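Local coordinates for probable GGDEF family protein (Chromobacterium violaceum, PDB 3NJA) that is of unknown function but, as a PAS domain from a GGDEF family protein, probably senses a signal that is coupled to cyclic di-GMP signalling, at residues B[73-77]-B[101-106]; B[51-55]-B[66-70]; B[98-102]-B[112-116]. The contacts are given in a common frame with arbitrary orientation. Where two conformers were deposited one is given. Numbering follows the deposited sequence.

Contact 1: residues B[73-77]-B[101-106]; sequences HVLGD and HIQRQA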
loop_
_atom_site.group_PDB
_atom_site.type_symbol
_atom_site.label_atom_id
_atom_site.label_comp_id
_atom_site.label_asym_id
_atom_site.label_seq_id
_atom_site.Cartn_x
_atom_site.Cartn_y
_atom_site.Cartn_z
ATOM N N HIS B 73 9.884 -0.490 3.867
ATOM C CA HIS B 73 9.171 -0.446 2.597
ATOM C C HIS B 73 9.840 -1.284 1.516
ATOM O O HIS B 73 9.171 -1.998 0.770
ATOM C CB HIS B 73 9.028 0.994 2.113
ATOM C CG HIS B 73 7.892 1.731 2.748
ATOM N ND1 HIS B 73 7.963 2.258 4.022
ATOM C CD2 HIS B 73 6.659 2.037 2.286
ATOM C CE1 HIS B 73 6.818 2.849 4.315
ATOM N NE2 HIS B 73 6.012 2.736 3.276
ATOM N N VAL B 74 11.158 -1.178 1.432
ATOM C CA VAL B 74 11.936 -1.904 0.439
ATOM C C VAL B 74 12.070 -3.391 0.785
ATOM O O VAL B 74 12.130 -4.240 -0.102
ATOM C CB VAL B 74 13.361 -1.262 0.266
ATOM C CG1 VAL B 74 14.002 -1.020 1.605
ATOM C CG2 VAL B 74 14.271 -2.140 -0.579
ATOM N N LEU B 75 12.099 -3.700 2.080
ATOM C CA LEU B 75 12.477 -5.033 2.538
ATOM C C LEU B 75 11.458 -5.693 3.460
ATOM O O LEU B 75 11.536 -6.901 3.722
ATOM C CB LEU B 75 13.828 -4.984 3.245
ATOM C CG LEU B 75 14.959 -5.744 2.561
ATOM C CD1 LEU B 75 15.380 -5.045 1.268
ATOM C CD2 LEU B 75 16.144 -5.916 3.508
ATOM N N GLY B 76 10.514 -4.908 3.962
ATOM C CA GLY B 76 9.527 -5.432 4.885
ATOM C C GLY B 76 8.437 -6.207 4.169
ATOM O O GLY B 76 8.365 -6.204 2.941
ATOM N N ASP B 77 7.593 -6.881 4.939
ATOM C CA ASP B 77 6.426 -7.533 4.374
ATOM C C ASP B 77 5.485 -6.466 3.843
ATOM O O ASP B 77 5.235 -5.466 4.508
ATOM C CB ASP B 77 5.709 -8.374 5.429
ATOM C CG ASP B 77 4.352 -8.856 4.965
ATOM O OD1 ASP B 77 4.166 -9.044 3.741
ATOM O OD2 ASP B 77 3.475 -9.048 5.830
ATOM N N HIS B 101 1.721 -12.520 2.062
ATOM C CA HIS B 101 2.747 -11.835 2.816
ATOM C C HIS B 101 4.074 -12.214 2.191
ATOM O O HIS B 101 4.301 -13.379 1.886
ATOM C CB HIS B 101 2.720 -12.314 4.259
ATOM C CG HIS B 101 1.489 -11.912 5.004
ATOM N ND1 HIS B 101 1.426 -10.778 5.782
ATOM C CD2 HIS B 101 0.268 -12.492 5.087
ATOM C CE1 HIS B 101 0.225 -10.676 6.320
ATOM N NE2 HIS B 101 -0.498 -11.705 5.917
ATOM N N ILE B 102 4.951 -11.239 1.988
ATOM C CA ILE B 102 6.256 -11.524 1.410
ATOM C C ILE B 102 7.334 -11.517 2.481
ATOM O O ILE B 102 7.271 -10.744 3.424
ATOM C CB ILE B 102 6.623 -10.480 0.368
ATOM C CG1 ILE B 102 5.398 -10.159 -0.484
ATOM C CG2 ILE B 102 7.829 -10.941 -0.458
ATOM C CD1 ILE B 102 5.682 -9.206 -1.610
ATOM N N GLN B 103 8.327 -12.380 2.329
ATOM C CA GLN B 103 9.418 -12.452 3.287
ATOM C C GLN B 103 10.723 -12.504 2.516
ATOM O O GLN B 103 11.014 -13.490 1.821
ATOM C CB GLN B 103 9.260 -13.664 4.213
ATOM C CG GLN B 103 10.408 -14.673 4.178
ATOM C CD GLN B 103 11.138 -14.780 5.510
ATOM O OE1 GLN B 103 12.168 -15.452 5.614
ATOM N NE2 GLN B 103 10.611 -14.112 6.533
ATOM N N ARG B 104 11.497 -11.424 2.619
ATOM C CA ARG B 104 12.694 -11.280 1.806
ATOM C C ARG B 104 13.945 -11.653 2.569
ATOM O O ARG B 104 13.908 -11.873 3.776
ATOM C CB ARG B 104 12.809 -9.857 1.272
ATOM C CG ARG B 104 11.667 -9.485 0.367
ATOM C CD ARG B 104 11.898 -8.150 -0.278
ATOM N NE ARG B 104 10.720 -7.686 -1.000
ATOM C CZ ARG B 104 10.407 -8.065 -2.235
ATOM N NH1 ARG B 104 11.184 -8.931 -2.879
ATOM N NH2 ARG B 104 9.322 -7.574 -2.826
ATOM N N GLN B 105 15.047 -11.753 1.839
ATOM C CA GLN B 105 16.348 -11.929 2.444
ATOM C C GLN B 105 16.955 -10.543 2.432
ATOM O O GLN B 105 16.485 -9.685 1.679
ATOM C CB GLN B 105 17.176 -12.889 1.608
ATOM C CG GLN B 105 16.364 -14.075 1.103
ATOM C CD GLN B 105 17.233 -15.187 0.553
ATOM O OE1 GLN B 105 17.939 -15.006 -0.445
ATOM N NE2 GLN B 105 17.190 -16.349 1.205
ATOM N N ALA B 106 17.973 -10.311 3.261
ATOM C CA ALA B 106 18.594 -8.989 3.340
ATOM C C ALA B 106 18.890 -8.450 1.939
ATOM O O ALA B 106 18.963 -7.232 1.728
ATOM C CB ALA B 106 19.858 -9.046 4.165
#
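A His-carboxylate hydrogen bond secures the turn that leads from helix 63-74 of the PAS fold into strand 80-87 of its antiparallel sheet. Leu75 is the first residue to leave helical angles, and the chain then runs through Gly76 to Asp77, whose CA comes within 5.0 Å of Ile102 CA. Asp77 serves two donors with its two oxygens: OD2 accepts from His101 ND1 at 2.7 Å, nearly straight, and OD1 accepts from the backbone Ile102 N at 2.9 Å. One short carboxylate can thus bind both a strand's backbone and the side chain of the preceding residue. Backbone pairing joins Asn100 to Phe80 in the neighbouring strand 80-87; beyond that pair, at Ile102, the carboxylate supplies the acceptor. Asp77 CA also makes a CH...O contact with Ile102 O, 3.5 Å away. Farther along, the side chain of Leu75 rests against the backbone just past the strand, CD2 3.6 Å from Ala106 O, while Arg104 CB lies 4.0 Å from Leu75 O. Arg104 NE lies 3.8 Å from Val74 O, but the guanidinium's hydrogen bonds go to Gly108 O and to Val74 O of the second subunit, so the contact adjoins the subunit interface. Since His101 donates from ND1, that nitrogen carries a hydrogen, and its bond to the acid at the ring edge helps to orient the imidazole.

Contact 2: residues B[51-55]-B[66-70]; sequences EDAYF and VRREL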
loop_
_atom_site.group_PDB
_atom_site.type_symbol
_atom_site.label_atom_id
_atom_site.label_comp_id
_atom_site.label_asym_id
_atom_site.label_seq_id
_atom_site.Cartn_x
_atom_site.Cartn_y
_atom_site.Cartn_z
ATOM N N GLU B 51 24.861 7.300 -0.871
ATOM C CA GLU B 51 23.808 7.254 0.136
ATOM C C GLU B 51 24.282 7.796 1.497
ATOM O O GLU B 51 23.554 8.552 2.147
ATOM C CB GLU B 51 23.174 5.873 0.287
ATOM C CG GLU B 51 21.905 5.918 1.143
ATOM C CD GLU B 51 21.113 4.608 1.148
ATOM O OE1 GLU B 51 19.878 4.655 1.400
ATOM O OE2 GLU B 51 21.722 3.539 0.901
ATOM N N ASP B 52 25.483 7.426 1.935
ATOM C CA ASP B 52 25.981 7.948 3.205
ATOM C C ASP B 52 26.023 9.460 3.169
ATOM O O ASP B 52 25.573 10.120 4.108
ATOM C CB ASP B 52 27.374 7.441 3.570
ATOM C CG ASP B 52 27.926 8.141 4.812
ATOM O OD1 ASP B 52 27.241 8.096 5.862
ATOM O OD2 ASP B 52 29.016 8.756 4.736
ATOM N N ALA B 53 26.551 10.011 2.079
ATOM C CA ALA B 53 26.660 11.460 1.946
ATOM C C ALA B 53 25.306 12.084 2.208
ATOM O O ALA B 53 25.185 13.120 2.859
ATOM C CB ALA B 53 27.156 11.842 0.575
ATOM N N TYR B 54 24.276 11.428 1.698
ATOM C CA TYR B 54 22.916 11.900 1.874
ATOM C C TYR B 54 22.557 11.913 3.364
ATOM O O TYR B 54 21.964 12.869 3.861
ATOM C CB TYR B 54 21.968 11.019 1.054
ATOM C CG TYR B 54 20.579 10.872 1.610
ATOM C CD1 TYR B 54 19.631 11.873 1.435
ATOM C CD2 TYR B 54 20.208 9.725 2.295
ATOM C CE1 TYR B 54 18.348 11.743 1.939
ATOM C CE2 TYR B 54 18.917 9.571 2.794
ATOM C CZ TYR B 54 17.994 10.584 2.615
ATOM O OH TYR B 54 16.718 10.441 3.115
ATOM N N PHE B 55 22.953 10.872 4.084
ATOM C CA PHE B 55 22.561 10.762 5.476
ATOM C C PHE B 55 23.281 11.782 6.355
ATOM O O PHE B 55 22.724 12.227 7.348
ATOM C CB PHE B 55 22.760 9.334 5.981
ATOM C CG PHE B 55 21.587 8.445 5.723
ATOM C CD1 PHE B 55 20.429 8.585 6.463
ATOM C CD2 PHE B 55 21.635 7.471 4.734
ATOM C CE1 PHE B 55 19.320 7.760 6.216
ATOM C CE2 PHE B 55 20.543 6.640 4.489
ATOM C CZ PHE B 55 19.382 6.785 5.230
ATOM N N VAL B 66 14.258 7.319 9.347
ATOM C CA VAL B 66 14.264 7.199 7.903
ATOM C C VAL B 66 14.862 5.863 7.466
ATOM O O VAL B 66 14.273 5.141 6.650
ATOM C CB VAL B 66 15.042 8.354 7.276
ATOM C CG1 VAL B 66 15.467 8.005 5.870
ATOM C CG2 VAL B 66 14.203 9.634 7.312
ATOM N N ARG B 67 16.020 5.513 8.018
ATOM C CA ARG B 67 16.598 4.216 7.693
ATOM C C ARG B 67 15.585 3.094 7.884
ATOM O O ARG B 67 15.419 2.252 7.004
ATOM C CB ARG B 67 17.880 3.941 8.474
ATOM C CG ARG B 67 19.111 4.463 7.739
ATOM C CD ARG B 67 20.409 3.980 8.352
ATOM N NE ARG B 67 21.525 4.855 7.982
ATOM C CZ ARG B 67 21.945 5.889 8.711
ATOM N NH1 ARG B 67 21.358 6.184 9.870
ATOM N NH2 ARG B 67 22.957 6.631 8.279
ATOM N N ARG B 68 14.901 3.097 9.021
ATOM C CA ARG B 68 13.912 2.070 9.299
ATOM C C ARG B 68 12.734 2.116 8.324
ATOM O O ARG B 68 12.261 1.079 7.883
ATOM C CB ARG B 68 13.410 2.169 10.736
ATOM C CG ARG B 68 14.393 1.669 11.760
ATOM C CD ARG B 68 13.837 1.826 13.172
ATOM N NE ARG B 68 13.314 3.165 13.449
ATOM C CZ ARG B 68 13.894 4.049 14.264
ATOM N NH1 ARG B 68 15.030 3.742 14.875
ATOM N NH2 ARG B 68 13.334 5.240 14.479
ATOM N N GLU B 69 12.266 3.314 7.987
ATOM C CA GLU B 69 11.105 3.441 7.113
ATOM C C GLU B 69 11.418 2.975 5.704
ATOM O O GLU B 69 10.561 2.393 5.033
ATOM C CB GLU B 69 10.576 4.875 7.101
ATOM C CG GLU B 69 9.966 5.315 8.439
ATOM C CD GLU B 69 9.344 6.709 8.389
ATOM O OE1 GLU B 69 8.791 7.157 9.422
ATOM O OE2 GLU B 69 9.409 7.356 7.318
ATOM N N LEU B 70 12.639 3.240 5.249
ATOM C CA LEU B 70 13.094 2.721 3.967
ATOM C C LEU B 70 13.076 1.217 4.055
ATOM O O LEU B 70 12.348 0.548 3.320
ATOM C CB LEU B 70 14.509 3.186 3.665
ATOM C CG LEU B 70 14.634 4.702 3.529
ATOM C CD1 LEU B 70 16.097 5.145 3.582
ATOM C CD2 LEU B 70 13.953 5.169 2.242
HETATM O O HOH W 1 24.802 6.388 6.255
#
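Two helices of the PAS fold, 51-56 and 63-74, meet here through side chains alone: their local axes approach no closer than 13.4 Å, at 135° between directions, so long residues must span the gap. Glu51 points toward the second helix but barely touches it, OE1 lying 4.4 Å from Leu70 CD1. Asp52 starts out away from the partner, yet its carboxylate bends back to a water, which donates to OD1 at 3.0 Å and accepts from Arg67 NH2 at 2.7 Å; an acid and a base thus meet through solvent on the outer side. Tyr54 reaches Val66 with its hydroxyl, OH to Val66 CG1 3.9 Å, and also packs on Glu98 of the second subunit, whose Tyr84 and Asn100 touch Val66 and Leu70. Phe55 is the centre of the contact. Its flat, apolar ring fills the space between the helices, with CE1 3.9 Å from Val66 CG1 and CZ 4.0 Å from Leu70 CD1 at the ring edge. One face is covered by the guanidinium of Arg67 in a cation-pi stack, planes 21° apart: Arg67 CZ sits 4.0 Å from the Phe55 ring centroid, and Arg67 NH2 approaches Phe55 CG to 3.4 Å.

Contact 3: residues B[98-102]-B[112-116]; sequences ERNHI and HLWGT. With SO4 (sulfate ion), chain G.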
loop_
_atom_site.group_PDB
_atom_site.type_symbol
_atom_site.label_atom_id
_atom_site.label_comp_id
_atom_site.label_asym_id
_atom_site.label_seq_id
_atom_site.Cartn_x
_atom_site.Cartn_y
_atom_site.Cartn_z
ATOM N N GLU B 98 -7.327 -14.704 -0.992
ATOM C CA GLU B 98 -6.010 -15.143 -0.574
ATOM C C GLU B 98 -5.187 -13.966 -0.090
ATOM O O GLU B 98 -4.987 -12.984 -0.807
ATOM C CB GLU B 98 -5.302 -15.843 -1.733
ATOM C CG GLU B 98 -3.910 -16.382 -1.434
ATOM C CD GLU B 98 -3.206 -16.903 -2.692
ATOM O OE1 GLU B 98 -3.556 -18.012 -3.163
ATOM O OE2 GLU B 98 -2.314 -16.200 -3.224
ATOM N N ARG B 99 -4.706 -14.050 1.139
ATOM C CA ARG B 99 -3.877 -12.975 1.636
ATOM C C ARG B 99 -2.415 -13.383 1.541
ATOM O O ARG B 99 -2.030 -14.460 2.002
ATOM C CB ARG B 99 -4.273 -12.575 3.054
ATOM C CG ARG B 99 -3.821 -11.179 3.388
ATOM C CD ARG B 99 -4.187 -10.769 4.796
ATOM N NE ARG B 99 -3.550 -9.512 5.158
ATOM C CZ ARG B 99 -3.517 -8.431 4.381
ATOM N NH1 ARG B 99 -2.907 -7.333 4.808
ATOM N NH2 ARG B 99 -4.095 -8.434 3.187
ATOM N N ASN B 100 -1.619 -12.526 0.909
ATOM C CA ASN B 100 -0.207 -12.805 0.687
ATOM C C ASN B 100 0.675 -11.913 1.514
ATOM O O ASN B 100 0.405 -10.725 1.656
ATOM C CB ASN B 100 0.159 -12.648 -0.780
ATOM C CG ASN B 100 -0.573 -13.643 -1.657
ATOM O OD1 ASN B 100 0.028 -14.584 -2.187
ATOM N ND2 ASN B 100 -1.890 -13.462 -1.782
ATOM N N HIS B 101 1.721 -12.520 2.062
ATOM C CA HIS B 101 2.747 -11.835 2.816
ATOM C C HIS B 101 4.074 -12.214 2.191
ATOM O O HIS B 101 4.301 -13.379 1.886
ATOM C CB HIS B 101 2.720 -12.314 4.259
ATOM C CG HIS B 101 1.489 -11.912 5.004
ATOM N ND1 HIS B 101 1.426 -10.778 5.782
ATOM C CD2 HIS B 101 0.268 -12.492 5.087
ATOM C CE1 HIS B 101 0.225 -10.676 6.320
ATOM N NE2 HIS B 101 -0.498 -11.705 5.917
ATOM N N ILE B 102 4.951 -11.239 1.988
ATOM C CA ILE B 102 6.256 -11.524 1.410
ATOM C C ILE B 102 7.334 -11.517 2.481
ATOM O O ILE B 102 7.271 -10.744 3.424
ATOM C CB ILE B 102 6.623 -10.480 0.368
ATOM C CG1 ILE B 102 5.398 -10.159 -0.484
ATOM C CG2 ILE B 102 7.829 -10.941 -0.458
ATOM C CD1 ILE B 102 5.682 -9.206 -1.610
ATOM N N HIS B 112 10.279 -16.551 1.041
ATOM C CA HIS B 112 8.999 -17.223 1.113
ATOM C C HIS B 112 7.889 -16.218 0.923
ATOM O O HIS B 112 8.027 -15.046 1.272
ATOM C CB HIS B 112 8.801 -17.862 2.487
ATOM C CG HIS B 112 9.690 -19.034 2.750
ATOM N ND1 HIS B 112 10.904 -18.917 3.394
ATOM C CD2 HIS B 112 9.537 -20.351 2.468
ATOM C CE1 HIS B 112 11.464 -20.111 3.490
ATOM N NE2 HIS B 112 10.656 -20.998 2.936
ATOM N N LEU B 113 6.783 -16.682 0.364
ATOM C CA LEU B 113 5.518 -15.993 0.518
ATOM C C LEU B 113 4.778 -16.852 1.513
ATOM O O LEU B 113 5.188 -17.991 1.776
ATOM C CB LEU B 113 4.749 -15.935 -0.792
ATOM C CG LEU B 113 5.457 -15.278 -1.960
ATOM C CD1 LEU B 113 4.487 -15.186 -3.147
ATOM C CD2 LEU B 113 5.992 -13.886 -1.529
ATOM N N TRP B 114 3.699 -16.320 2.072
ATOM C CA TRP B 114 2.916 -17.073 3.039
ATOM C C TRP B 114 1.614 -16.345 3.334
ATOM O O TRP B 114 1.508 -15.138 3.132
ATOM C CB TRP B 114 3.726 -17.326 4.318
ATOM C CG TRP B 114 4.146 -16.074 5.032
ATOM C CD1 TRP B 114 5.313 -15.373 4.865
ATOM C CD2 TRP B 114 3.398 -15.374 6.029
ATOM N NE1 TRP B 114 5.329 -14.284 5.700
ATOM C CE2 TRP B 114 4.165 -14.263 6.422
ATOM C CE3 TRP B 114 2.153 -15.583 6.626
ATOM C CZ2 TRP B 114 3.725 -13.363 7.379
ATOM C CZ3 TRP B 114 1.716 -14.690 7.578
ATOM C CH2 TRP B 114 2.497 -13.593 7.943
ATOM N N GLY B 115 0.608 -17.086 3.777
ATOM C CA GLY B 115 -0.672 -16.474 4.054
ATOM C C GLY B 115 -1.861 -17.411 4.190
ATOM O O GLY B 115 -1.764 -18.551 4.658
ATOM N N THR B 116 -3.010 -16.903 3.783
ATOM C CA THR B 116 -4.252 -17.567 4.079
ATOM C C THR B 116 -5.174 -17.552 2.873
ATOM O O THR B 116 -5.069 -16.690 2.000
ATOM C CB THR B 116 -4.937 -16.876 5.251
ATOM O OG1 THR B 116 -5.009 -15.468 4.992
ATOM C CG2 THR B 116 -4.136 -17.096 6.528
HETATM S S SO4 G . -2.036 -7.725 8.011
HETATM O O1 SO4 G . -1.210 -7.929 9.198
HETATM O O2 SO4 G . -2.713 -6.431 8.132
HETATM O O3 SO4 G . -1.164 -7.719 6.839
HETATM O O4 SO4 G . -3.004 -8.820 7.891
#
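The rings of His101 and Trp114, facing each other from adjacent strands, form a nearly parallel offset stack, with 4.0 Å between the imidazole and six-membered-ring centroids and 8° between planes. Trp114, in its p rotamer, folds back over the neighbour, so His101 CB sits 3.5 Å from the same Trp114 centroid, a CH-pi contact. Beneath the stack the pair is hydrogen-bonded: His101 N to Trp114 O 2.8 Å, Trp114 N to His101 O 3.0 Å. Arg99 and Thr116 repeat the pattern: Arg99 N to Thr116 O 2.8 Å, Thr116 N to Arg99 O 3.2 Å. Gly115 suits its place because a CB would collide with Arg99 O, which instead accepts a CH...O contact from Gly115 CA at 3.2 Å. On the other face Ile102 CG2 meets Leu113 CD2 at 3.6 Å, a buried apolar pair, with Ile102 also packing on Val74 of the second subunit. Arg99 holds a sulfate with two hydrogen bonds, NE to O4 2.9 Å and NH1 to O3 2.7 Å, and forms a salt bridge with Asp81. Residues 112-115 pair with a strand of the second subunit, extending the sheet; the arrangement is the C-terminal antiparallel hairpin of the PAS fold.

Overall arrangement
Contacts 1 and 3 share His101 and Ile102 on strand 93-104, their centres about 12 Å apart. His101 serves both, with its acid partner in contact 1 and its ring partner in contact 3; its side chain comes within about 3 Å of the sulfate, nearest atoms, probably a crystallisation ion. Contact 2 stands apart, its centre about 17 Å from that of contact 1 and 28 Å from that of contact 3, with nearest atoms of contacts 2 and 3 still about 12 Å apart. Helix 63-74 links contacts 2 and 1 in series. All three touch the second subunit, whose sheet residues pack on the helices of contact 2, an arrangement consistent with exchange of PAS-fold parts between chains.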